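Local coordinates for protein leucine aminopeptidase 2 (Saccharomyces cerevisiae, PDB 2XPY) that is a zinc-dependent aminopeptidase of the M1 family that preferentially cleaves di- and tripeptides and has low epoxide hydrolase activity in vitro, at residues Phe52-Leu57 / Asp110-Asn115; Val79-Ser84 / Ile103-Cys108; Ser369-Asn374 / Ser386-Glu391. All coordinates share one frame; numbering follows the deposited sequence.

Contact 1: Phe52-Leu57 / Asp110-Asn115; sequences FQLKKL and DNFTLN. With GSH (glutathione), chain D.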
loop_
_atom_site.group_PDB
_atom_site.type_symbol
_atom_site.label_atom_id
_atom_site.label_comp_id
_atom_site.label_asym_id
_atom_site.label_seq_id
_atom_site.Cartn_x
_atom_site.Cartn_y
_atom_site.Cartn_z
ATOM N N PHE A 52 25.127 -10.917 -8.264
ATOM C CA PHE A 52 24.175 -11.927 -8.736
ATOM C C PHE A 52 24.897 -13.209 -9.119
ATOM O O PHE A 52 25.958 -13.164 -9.740
ATOM C CB PHE A 52 23.420 -11.441 -9.980
ATOM C CG PHE A 52 22.691 -10.132 -9.798
ATOM C CD1 PHE A 52 21.405 -10.104 -9.295
ATOM C CD2 PHE A 52 23.284 -8.933 -10.167
ATOM C CE1 PHE A 52 20.732 -8.909 -9.143
ATOM C CE2 PHE A 52 22.620 -7.737 -10.012
ATOM C CZ PHE A 52 21.341 -7.728 -9.503
ATOM N N GLN A 53 24.330 -14.352 -8.751
ATOM C CA GLN A 53 24.740 -15.619 -9.363
ATOM C C GLN A 53 23.685 -15.985 -10.375
ATOM O O GLN A 53 22.514 -16.212 -10.029
ATOM C CB GLN A 53 24.904 -16.746 -8.348
ATOM C CG GLN A 53 26.205 -16.687 -7.565
ATOM C CD GLN A 53 25.951 -16.481 -6.094
ATOM O OE1 GLN A 53 25.577 -17.421 -5.385
ATOM N NE2 GLN A 53 26.131 -15.244 -5.623
ATOM N N LEU A 54 24.099 -16.013 -11.631
ATOM C CA LEU A 54 23.165 -16.215 -12.717
ATOM C C LEU A 54 23.404 -17.559 -13.407
ATOM O O LEU A 54 24.539 -18.043 -13.470
ATOM C CB LEU A 54 23.291 -15.066 -13.714
ATOM C CG LEU A 54 23.151 -13.684 -13.072
ATOM C CD1 LEU A 54 23.474 -12.582 -14.073
ATOM C CD2 LEU A 54 21.754 -13.488 -12.494
ATOM N N LYS A 55 22.327 -18.177 -13.888
ATOM C CA LYS A 55 22.439 -19.280 -14.833
ATOM C C LYS A 55 21.815 -18.811 -16.129
ATOM O O LYS A 55 20.700 -18.290 -16.112
ATOM C CB LYS A 55 21.715 -20.534 -14.337
ATOM C CG LYS A 55 21.679 -21.671 -15.384
ATOM C CD LYS A 55 21.295 -23.039 -14.799
ATOM C CE LYS A 55 19.909 -23.014 -14.170
ATOM N NZ LYS A 55 19.348 -24.382 -13.963
ATOM N N LYS A 56 22.543 -18.956 -17.237
ATOM C CA LYS A 56 21.991 -18.682 -18.561
ATOM C C LYS A 56 20.999 -19.788 -18.900
ATOM O O LYS A 56 21.264 -20.975 -18.669
ATOM C CB LYS A 56 23.072 -18.669 -19.639
ATOM C CG LYS A 56 24.242 -17.729 -19.417
ATOM C CD LYS A 56 25.081 -17.658 -20.685
ATOM C CE LYS A 56 26.295 -16.760 -20.546
ATOM N NZ LYS A 56 27.048 -16.660 -21.837
ATOM N N LEU A 57 19.857 -19.388 -19.443
ATOM C CA LEU A 57 18.848 -20.323 -19.895
ATOM C C LEU A 57 18.847 -20.300 -21.413
ATOM O O LEU A 57 19.249 -19.309 -22.022
ATOM C CB LEU A 57 17.486 -19.944 -19.339
ATOM C CG LEU A 57 17.475 -19.852 -17.812
ATOM C CD1 LEU A 57 16.059 -19.683 -17.290
ATOM C CD2 LEU A 57 18.128 -21.078 -17.192
ATOM N N ASP A 110 27.800 -21.166 -18.455
ATOM C CA ASP A 110 26.401 -20.778 -18.346
ATOM C C ASP A 110 26.098 -20.290 -16.920
ATOM O O ASP A 110 25.122 -19.581 -16.689
ATOM C CB ASP A 110 25.473 -21.951 -18.715
ATOM C CG ASP A 110 25.405 -22.231 -20.226
ATOM O OD1 ASP A 110 25.742 -21.354 -21.061
ATOM O OD2 ASP A 110 24.979 -23.353 -20.575
ATOM N N ASN A 111 26.927 -20.694 -15.963
ATOM C CA ASN A 111 26.822 -20.190 -14.595
ATOM C C ASN A 111 27.948 -19.207 -14.315
ATOM O O ASN A 111 29.126 -19.518 -14.514
ATOM C CB ASN A 111 26.898 -21.325 -13.577
ATOM C CG ASN A 111 25.639 -22.164 -13.537
ATOM O OD1 ASN A 111 24.971 -22.242 -12.504
ATOM N ND2 ASN A 111 25.307 -22.803 -14.660
ATOM N N PHE A 112 27.599 -18.014 -13.857
ATOM C CA PHE A 112 28.624 -17.031 -13.536
ATOM C C PHE A 112 28.207 -16.133 -12.396
ATOM O O PHE A 112 27.062 -16.152 -11.955
ATOM C CB PHE A 112 29.018 -16.201 -14.764
ATOM C CG PHE A 112 27.883 -15.463 -15.377
ATOM C CD1 PHE A 112 27.703 -14.118 -15.127
ATOM C CD2 PHE A 112 26.981 -16.117 -16.200
ATOM C CE1 PHE A 112 26.649 -13.435 -15.690
ATOM C CE2 PHE A 112 25.923 -15.434 -16.769
ATOM C CZ PHE A 112 25.756 -14.084 -16.512
ATOM N N THR A 113 29.164 -15.357 -11.910
ATOM C CA THR A 113 28.927 -14.464 -10.799
ATOM C C THR A 113 29.108 -13.073 -11.328
ATOM O O THR A 113 30.162 -12.754 -11.852
ATOM C CB THR A 113 29.925 -14.712 -9.665
ATOM O OG1 THR A 113 29.638 -15.979 -9.051
ATOM C CG2 THR A 113 29.821 -13.614 -8.631
ATOM N N LEU A 114 28.057 -12.268 -11.220
ATOM C CA LEU A 114 28.054 -10.887 -11.692
ATOM C C LEU A 114 28.122 -9.928 -10.510
ATOM O O LEU A 114 27.293 -10.005 -9.596
ATOM C CB LEU A 114 26.778 -10.621 -12.476
ATOM C CG LEU A 114 26.638 -9.173 -12.910
ATOM C CD1 LEU A 114 27.888 -8.815 -13.640
ATOM C CD2 LEU A 114 25.439 -9.009 -13.811
ATOM N N ASN A 115 29.112 -9.039 -10.519
ATOM C CA ASN A 115 29.290 -8.062 -9.442
ATOM C C ASN A 115 29.347 -6.644 -9.987
ATOM O O ASN A 115 30.175 -6.333 -10.846
ATOM C CB ASN A 115 30.570 -8.337 -8.644
ATOM C CG ASN A 115 30.691 -7.442 -7.419
ATOM O OD1 ASN A 115 30.070 -7.706 -6.395
ATOM N ND2 ASN A 115 31.481 -6.373 -7.524
HETATM N N1 GSH D . 25.903 -21.847 -26.158
HETATM C CA1 GSH D . 26.450 -21.116 -25.025
HETATM C C1 GSH D . 25.451 -21.053 -23.873
HETATM O O11 GSH D . 25.018 -22.020 -23.255
HETATM O O12 GSH D . 24.980 -19.988 -23.470
HETATM C CB1 GSH D . 27.798 -21.748 -24.643
HETATM C CG1 GSH D . 28.965 -20.750 -24.701
HETATM C CD1 GSH D . 30.204 -21.221 -25.461
HETATM O OE1 GSH D . 30.681 -20.542 -26.595
HETATM N N2 GSH D . 30.910 -22.270 -25.049
HETATM C CA2 GSH D . 32.284 -22.320 -25.534
HETATM C C2 GSH D . 32.728 -23.581 -26.214
HETATM O O2 GSH D . 34.098 -23.811 -26.373
HETATM C CB2 GSH D . 33.255 -22.062 -24.395
HETATM S SG2 GSH D . 34.240 -20.587 -24.746
HETATM N N3 GSH D . 31.832 -24.445 -26.668
HETATM C CA3 GSH D . 32.219 -25.472 -27.617
HETATM C C3 GSH D . 32.768 -26.675 -26.898
HETATM O O31 GSH D . 32.770 -26.692 -25.643
HETATM O O32 GSH D . 33.210 -27.646 -27.562
#
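Two neighbouring antiparallel strands of the large mixed sheet in the M1 N-terminal domain meet where Phe-52 to Lys-56 pairs with Asp-110 to Leu-114. Their axes come within 4.7 Å, and an angle of 148° between the strand directions records the twist. Phe-52/Leu-114 and Leu-54/Phe-112 are hydrogen-bonded pairs, each closed by two backbone bonds; Leu-54 N to Phe-112 O measures 3.0 Å. A fifth bond, Lys-56 N to Asp-110 O (2.7 Å), extends the pairing to the strand end. On the apolar face, Leu-54 CB lies over the Phe-112 ring, 4.2 Å from its centroid and offset toward the rim, a CH-pi contact, while Leu-54 CD1 reaches Phe-112 CZ at 3.7 Å. The ring owes this place to chi1 59°, which sets CG between the backbone N and the carbonyl carbon. Lys-56 CG approaches the edge of the same ring, 3.9 Å from CE2; its extended chain carries NZ on to a salt bridge with Asp-65. The other face is polar, with Gln-53 alongside Thr-113 and Lys-55 alongside Asn-111. Such alternation, apolar residues on one face and polar ones on the other, is typical of an amphipathic antiparallel beta-sheet.

Contact 2: Val79-Ser84 / Ile103-Cys108; sequences VHIDGS and INNASC. With GSH (glutathione), chain D.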
loop_
_atom_site.group_PDB
_atom_site.type_symbol
_atom_site.label_atom_id
_atom_site.label_comp_id
_atom_site.label_asym_id
_atom_site.label_seq_id
_atom_site.Cartn_x
_atom_site.Cartn_y
_atom_site.Cartn_z
ATOM N N VAL A 79 32.290 -3.209 -13.098
ATOM C CA VAL A 79 31.584 -4.459 -13.315
ATOM C C VAL A 79 32.528 -5.644 -13.415
ATOM O O VAL A 79 33.450 -5.655 -14.229
ATOM C CB VAL A 79 30.720 -4.388 -14.591
ATOM C CG1 VAL A 79 30.124 -5.758 -14.919
ATOM C CG2 VAL A 79 29.632 -3.344 -14.424
ATOM N N HIS A 80 32.285 -6.647 -12.583
ATOM C CA HIS A 80 33.113 -7.833 -12.593
ATOM C C HIS A 80 32.272 -9.099 -12.772
ATOM O O HIS A 80 31.273 -9.314 -12.079
ATOM C CB HIS A 80 33.943 -7.925 -11.313
ATOM C CG HIS A 80 34.977 -6.853 -11.180
ATOM N ND1 HIS A 80 36.188 -6.898 -11.840
ATOM C CD2 HIS A 80 34.991 -5.715 -10.447
ATOM C CE1 HIS A 80 36.899 -5.833 -11.529
ATOM N NE2 HIS A 80 36.196 -5.097 -10.684
ATOM N N ILE A 81 32.688 -9.922 -13.726
ATOM C CA ILE A 81 32.111 -11.229 -13.923
ATOM C C ILE A 81 33.203 -12.255 -13.607
ATOM O O ILE A 81 34.296 -12.193 -14.182
ATOM C CB ILE A 81 31.625 -11.388 -15.379
ATOM C CG1 ILE A 81 30.314 -10.641 -15.596
ATOM C CG2 ILE A 81 31.449 -12.846 -15.735
ATOM C CD1 ILE A 81 29.959 -10.476 -17.071
ATOM N N ASP A 82 32.913 -13.174 -12.687
ATOM C CA ASP A 82 33.875 -14.196 -12.248
ATOM C C ASP A 82 35.250 -13.600 -11.899
ATOM O O ASP A 82 36.299 -14.148 -12.265
ATOM C CB ASP A 82 33.999 -15.336 -13.276
ATOM C CG ASP A 82 32.797 -16.291 -13.257
ATOM O OD1 ASP A 82 32.058 -16.303 -12.243
ATOM O OD2 ASP A 82 32.600 -17.036 -14.252
ATOM N N GLY A 83 35.223 -12.468 -11.196
ATOM C CA GLY A 83 36.425 -11.817 -10.709
ATOM C C GLY A 83 37.269 -11.123 -11.763
ATOM O O GLY A 83 38.488 -11.062 -11.634
ATOM N N SER A 84 36.633 -10.595 -12.803
ATOM C CA SER A 84 37.361 -9.948 -13.894
ATOM C C SER A 84 36.585 -8.755 -14.417
ATOM O O SER A 84 35.374 -8.843 -14.607
ATOM C CB SER A 84 37.586 -10.929 -15.052
ATOM O OG SER A 84 38.406 -12.007 -14.665
ATOM N N ILE A 103 26.166 -5.214 -20.606
ATOM C CA ILE A 103 27.417 -5.781 -20.140
ATOM C C ILE A 103 27.899 -6.832 -21.114
ATOM O O ILE A 103 27.157 -7.735 -21.487
ATOM C CB ILE A 103 27.289 -6.394 -18.724
ATOM C CG1 ILE A 103 26.754 -5.357 -17.734
ATOM C CG2 ILE A 103 28.631 -6.936 -18.256
ATOM C CD1 ILE A 103 26.618 -5.888 -16.343
ATOM N N ASN A 104 29.147 -6.680 -21.536
ATOM C CA ASN A 104 29.792 -7.597 -22.455
ATOM C C ASN A 104 30.358 -8.757 -21.643
ATOM O O ASN A 104 31.405 -8.635 -21.007
ATOM C CB ASN A 104 30.887 -6.851 -23.221
ATOM C CG ASN A 104 31.411 -7.627 -24.418
ATOM O OD1 ASN A 104 31.439 -8.860 -24.424
ATOM N ND2 ASN A 104 31.849 -6.896 -25.440
ATOM N N ASN A 105 29.636 -9.873 -21.645
ATOM C CA ASN A 105 30.019 -11.074 -20.906
ATOM C C ASN A 105 30.945 -11.991 -21.704
ATOM O O ASN A 105 30.479 -12.754 -22.565
ATOM C CB ASN A 105 28.767 -11.851 -20.533
ATOM C CG ASN A 105 29.041 -12.946 -19.539
ATOM O OD1 ASN A 105 30.182 -13.150 -19.120
ATOM N ND2 ASN A 105 27.987 -13.659 -19.141
ATOM N N ALA A 106 32.244 -11.930 -21.396
ATOM C CA ALA A 106 33.275 -12.636 -22.166
ATOM C C ALA A 106 33.481 -14.074 -21.706
ATOM O O ALA A 106 34.380 -14.761 -22.197
ATOM C CB ALA A 106 34.601 -11.872 -22.108
ATOM N N SER A 107 32.631 -14.513 -20.777
ATOM C CA SER A 107 32.754 -15.811 -20.114
ATOM C C SER A 107 32.268 -16.963 -20.991
ATOM O O SER A 107 31.505 -16.760 -21.941
ATOM C CB SER A 107 31.986 -15.792 -18.778
ATOM O OG SER A 107 32.210 -16.962 -18.002
ATOM N N CYS A 108 32.730 -18.169 -20.663
ATOM C CA CYS A 108 32.292 -19.391 -21.333
ATOM C C CYS A 108 31.103 -20.012 -20.624
ATOM O O CYS A 108 30.146 -20.437 -21.267
ATOM C CB CYS A 108 33.412 -20.429 -21.367
ATOM S SG CYS A 108 34.827 -19.991 -22.354
HETATM N N1 GSH D . 25.903 -21.847 -26.158
HETATM C CA1 GSH D . 26.450 -21.116 -25.025
HETATM C C1 GSH D . 25.451 -21.053 -23.873
HETATM O O11 GSH D . 25.018 -22.020 -23.255
HETATM O O12 GSH D . 24.980 -19.988 -23.470
HETATM C CB1 GSH D . 27.798 -21.748 -24.643
HETATM C CG1 GSH D . 28.965 -20.750 -24.701
HETATM C CD1 GSH D . 30.204 -21.221 -25.461
HETATM O OE1 GSH D . 30.681 -20.542 -26.595
HETATM N N2 GSH D . 30.910 -22.270 -25.049
HETATM C CA2 GSH D . 32.284 -22.320 -25.534
HETATM C C2 GSH D . 32.728 -23.581 -26.214
HETATM O O2 GSH D . 34.098 -23.811 -26.373
HETATM C CB2 GSH D . 33.255 -22.062 -24.395
HETATM S SG2 GSH D . 34.240 -20.587 -24.746
HETATM N N3 GSH D . 31.832 -24.445 -26.668
HETATM C CA3 GSH D . 32.219 -25.472 -27.617
HETATM C C3 GSH D . 32.768 -26.675 -26.898
HETATM O O31 GSH D . 32.770 -26.692 -25.643
HETATM O O32 GSH D . 33.210 -27.646 -27.562
#
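From Val-79 to Asp-82 and from Ile-103 to Ser-107 the backbones run in nearly the same direction, 16° apart, but at CA separations of 8.1 Å for Val-79/Ile-103 and 7.3 Å for Ile-81/Asn-105, so side chains make the contact. Val-79 and Ile-103 reach toward each other tip to tip, with Val-79 CG1 3.8 Å from Ile-103 CD1; a chi1 of 173° turns this CG1 toward Ile-103. Ile-81 continues the apolar seam: its CD1 packs 4.0 Å from Ile-103 CG2, and the same methyl meets the amide of Asn-105, 3.4 Å from OD1, the two side chains crossing at about a right angle. Asn-105 OD1 also accepts from Ser-107 N at 3.3 Å, forming an Asx turn; the donor stands about 50° out of the carbonyl plane. Farther along, Ile-81 CG2 approaches Ser-107 CB at 4.3 Å. Asp-82 has its polar partner elsewhere, OD1 accepting from Thr-113 N in the adjoining strand. The chemistry is thus mainly dispersive: the aliphatic branches of the 74-81 strand cover the start of the loop, and the amide oxygen beside them is engaged by that loop's own backbone, consistent with a turn held by its own Asx bond and packed on the sheet largely through apolar contacts.

Contact 3: Ser369-Asn374 / Ser386-Glu391; sequences STLVQN and STVPYE
Van der Waals packing of Val-388 on Ser-369 and Leu-371 joins the first turn of helix 388-403 to the loop following helix 365-368. Val-388 points toward the loop and spreads its two methyls over Ser-369: CG1 lies 3.5 Å from the carbonyl oxygen of Ser-369, and CG2 is 3.9 Å from Ser-369 CB. With chi1 at 168°, CG1 is anti to the backbone N and CG2 takes the place beside it, which sets both branches against Ser-369. Leu-371 adds one methyl, CD1, which sits 3.9 Å from Val-388 O, 4.2 Å from Val-388 CG1 and 4.1 Å from Pro-389 CA, against the helix backbone as well as the Val-388 side chain. Ile-359 of helix 341-360 touches both Ser-369 and Val-388, and Trp-321 packs on Leu-371.

Hydrogen bonds act within the helical segment or involve residues beyond the two segments. Ser-386 OG accepts from Val-388 N at 3.2 Å (154° at the hydrogen), capping the start of the helix, and Glu-391 N bonds to Thr-387 O at 2.8 Å. Ser-369 OG bonds to Gly-459 N, while its carbonyl oxygen accepts from Lys-392 NZ of the same helix, a polar tie between loop and helix.

The side chain of Pro-389 is about 5 Å from that of the zinc ligand Glu-324. The chemistry is consistent with van der Waals packing on the loop side of the turn that carries the proton donor Tyr-390, whose side chain touches Glu-324.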
loop_
_atom_site.group_PDB
_atom_site.type_symbol
_atom_site.label_atom_id
_atom_site.label_comp_id
_atom_site.label_asym_id
_atom_site.label_seq_id
_atom_site.Cartn_x
_atom_site.Cartn_y
_atom_site.Cartn_z
ATOM N N SER A 369 -9.227 2.406 -16.204
ATOM C CA SER A 369 -10.190 1.727 -15.344
ATOM C C SER A 369 -10.479 0.284 -15.780
ATOM O O SER A 369 -11.237 -0.412 -15.115
ATOM C CB SER A 369 -11.490 2.528 -15.176
ATOM O OG SER A 369 -12.326 2.428 -16.313
ATOM N N THR A 370 -9.883 -0.160 -16.886
ATOM C CA THR A 370 -9.908 -1.581 -17.221
ATOM C C THR A 370 -9.072 -2.330 -16.181
ATOM O O THR A 370 -8.046 -1.827 -15.729
ATOM C CB THR A 370 -9.391 -1.859 -18.656
ATOM O OG1 THR A 370 -8.019 -1.469 -18.765
ATOM C CG2 THR A 370 -10.208 -1.085 -19.686
ATOM N N LEU A 371 -9.521 -3.521 -15.795
ATOM C CA LEU A 371 -8.887 -4.296 -14.721
ATOM C C LEU A 371 -7.481 -4.791 -15.061
ATOM O O LEU A 371 -6.556 -4.674 -14.262
ATOM C CB LEU A 371 -9.748 -5.505 -14.365
ATOM C CG LEU A 371 -9.254 -6.145 -13.075
ATOM C CD1 LEU A 371 -9.291 -5.091 -11.997
ATOM C CD2 LEU A 371 -10.086 -7.339 -12.693
ATOM N N VAL A 372 -7.361 -5.400 -16.236
ATOM C CA VAL A 372 -6.085 -5.782 -16.808
ATOM C C VAL A 372 -5.562 -4.591 -17.584
ATOM O O VAL A 372 -6.278 -4.011 -18.406
ATOM C CB VAL A 372 -6.273 -6.969 -17.774
ATOM C CG1 VAL A 372 -5.134 -7.047 -18.773
ATOM C CG2 VAL A 372 -6.400 -8.269 -16.990
ATOM N N GLN A 373 -4.321 -4.211 -17.321
ATOM C CA GLN A 373 -3.763 -3.004 -17.927
ATOM C C GLN A 373 -2.898 -3.334 -19.126
ATOM O O GLN A 373 -2.589 -4.499 -19.375
ATOM C CB GLN A 373 -2.947 -2.228 -16.904
ATOM C CG GLN A 373 -3.774 -1.274 -16.091
ATOM C CD GLN A 373 -4.528 -0.318 -16.969
ATOM O OE1 GLN A 373 -4.055 0.054 -18.046
ATOM N NE2 GLN A 373 -5.716 0.077 -16.530
ATOM N N ASN A 374 -2.508 -2.299 -19.863
ATOM C CA ASN A 374 -1.681 -2.461 -21.051
ATOM C C ASN A 374 -0.685 -1.307 -21.195
ATOM O O ASN A 374 -0.931 -0.349 -21.932
ATOM C CB ASN A 374 -2.572 -2.538 -22.283
ATOM C CG ASN A 374 -1.784 -2.675 -23.571
ATOM O OD1 ASN A 374 -0.608 -3.064 -23.567
ATOM N ND2 ASN A 374 -2.435 -2.361 -24.691
ATOM N N SER A 386 -4.564 3.212 -9.434
ATOM C CA SER A 386 -5.849 3.752 -9.014
ATOM C C SER A 386 -6.508 2.837 -7.998
ATOM O O SER A 386 -5.877 1.952 -7.437
ATOM C CB SER A 386 -6.787 3.953 -10.204
ATOM O OG SER A 386 -7.024 2.732 -10.858
ATOM N N THR A 387 -7.790 3.057 -7.767
ATOM C CA THR A 387 -8.535 2.198 -6.882
ATOM C C THR A 387 -8.985 0.939 -7.634
ATOM O O THR A 387 -9.384 -0.057 -7.032
ATOM C CB THR A 387 -9.718 2.969 -6.287
ATOM O OG1 THR A 387 -9.217 3.925 -5.350
ATOM C CG2 THR A 387 -10.664 2.040 -5.559
ATOM N N VAL A 388 -8.880 0.983 -8.956
ATOM C CA VAL A 388 -9.408 -0.065 -9.814
ATOM C C VAL A 388 -8.842 -1.459 -9.526
ATOM O O VAL A 388 -9.598 -2.387 -9.269
ATOM C CB VAL A 388 -9.219 0.294 -11.288
ATOM C CG1 VAL A 388 -9.499 -0.900 -12.161
ATOM C CG2 VAL A 388 -10.140 1.451 -11.656
ATOM N N PRO A 389 -7.512 -1.623 -9.562
ATOM C CA PRO A 389 -7.036 -2.976 -9.275
ATOM C C PRO A 389 -7.465 -3.452 -7.879
ATOM O O PRO A 389 -7.790 -4.631 -7.723
ATOM C CB PRO A 389 -5.510 -2.843 -9.378
ATOM C CG PRO A 389 -5.244 -1.424 -9.121
ATOM C CD PRO A 389 -6.401 -0.675 -9.720
ATOM N N TYR A 390 -7.471 -2.558 -6.889
ATOM C CA TYR A 390 -7.945 -2.904 -5.551
ATOM C C TYR A 390 -9.403 -3.337 -5.549
ATOM O O TYR A 390 -9.708 -4.446 -5.133
ATOM C CB TYR A 390 -7.794 -1.734 -4.577
ATOM C CG TYR A 390 -6.372 -1.330 -4.314
ATOM C CD1 TYR A 390 -5.656 -0.599 -5.253
ATOM C CD2 TYR A 390 -5.739 -1.676 -3.130
ATOM C CE1 TYR A 390 -4.360 -0.230 -5.023
ATOM C CE2 TYR A 390 -4.438 -1.306 -2.894
ATOM C CZ TYR A 390 -3.753 -0.582 -3.843
ATOM O OH TYR A 390 -2.445 -0.208 -3.618
ATOM N N GLU A 391 -10.303 -2.463 -5.997
ATOM C CA GLU A 391 -11.741 -2.719 -5.847
ATOM C C GLU A 391 -12.423 -3.518 -6.968
ATOM O O GLU A 391 -13.250 -4.394 -6.679
ATOM C CB GLU A 391 -12.503 -1.420 -5.596
ATOM C CG GLU A 391 -11.978 -0.666 -4.419
ATOM C CD GLU A 391 -12.104 -1.423 -3.113
ATOM O OE1 GLU A 391 -12.883 -2.418 -3.032
ATOM O OE2 GLU A 391 -11.419 -0.994 -2.156
#

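Overall arrangement
Contacts 1 and 2 form one continuous region of the N-terminal domain, their centres 10 Å apart, because strand 111-120 lies between strands 45-56 and 74-81 in the same sheet. Probable hydrogen bonds join them from Asn-115 N to His-80 O (2.7 Å) and from Thr-113 O to Asp-82 N (2.9 Å). The modelled glutathione lies next to Asp-110 of contact 1 and Cys-108 of contact 2, both in the loop before strand 111-120, but too close for its details to be relied on. Contact 3 belongs to the catalytic domain, its centre 36 Å from that of contact 1 and 41 Å from that of contact 2. There, the Pro-389 side chain is about 9 Å from the zinc ion, whereas in contact 1 the Phe-52 side chain is about 11 Å from that of substrate-binding Leu-146.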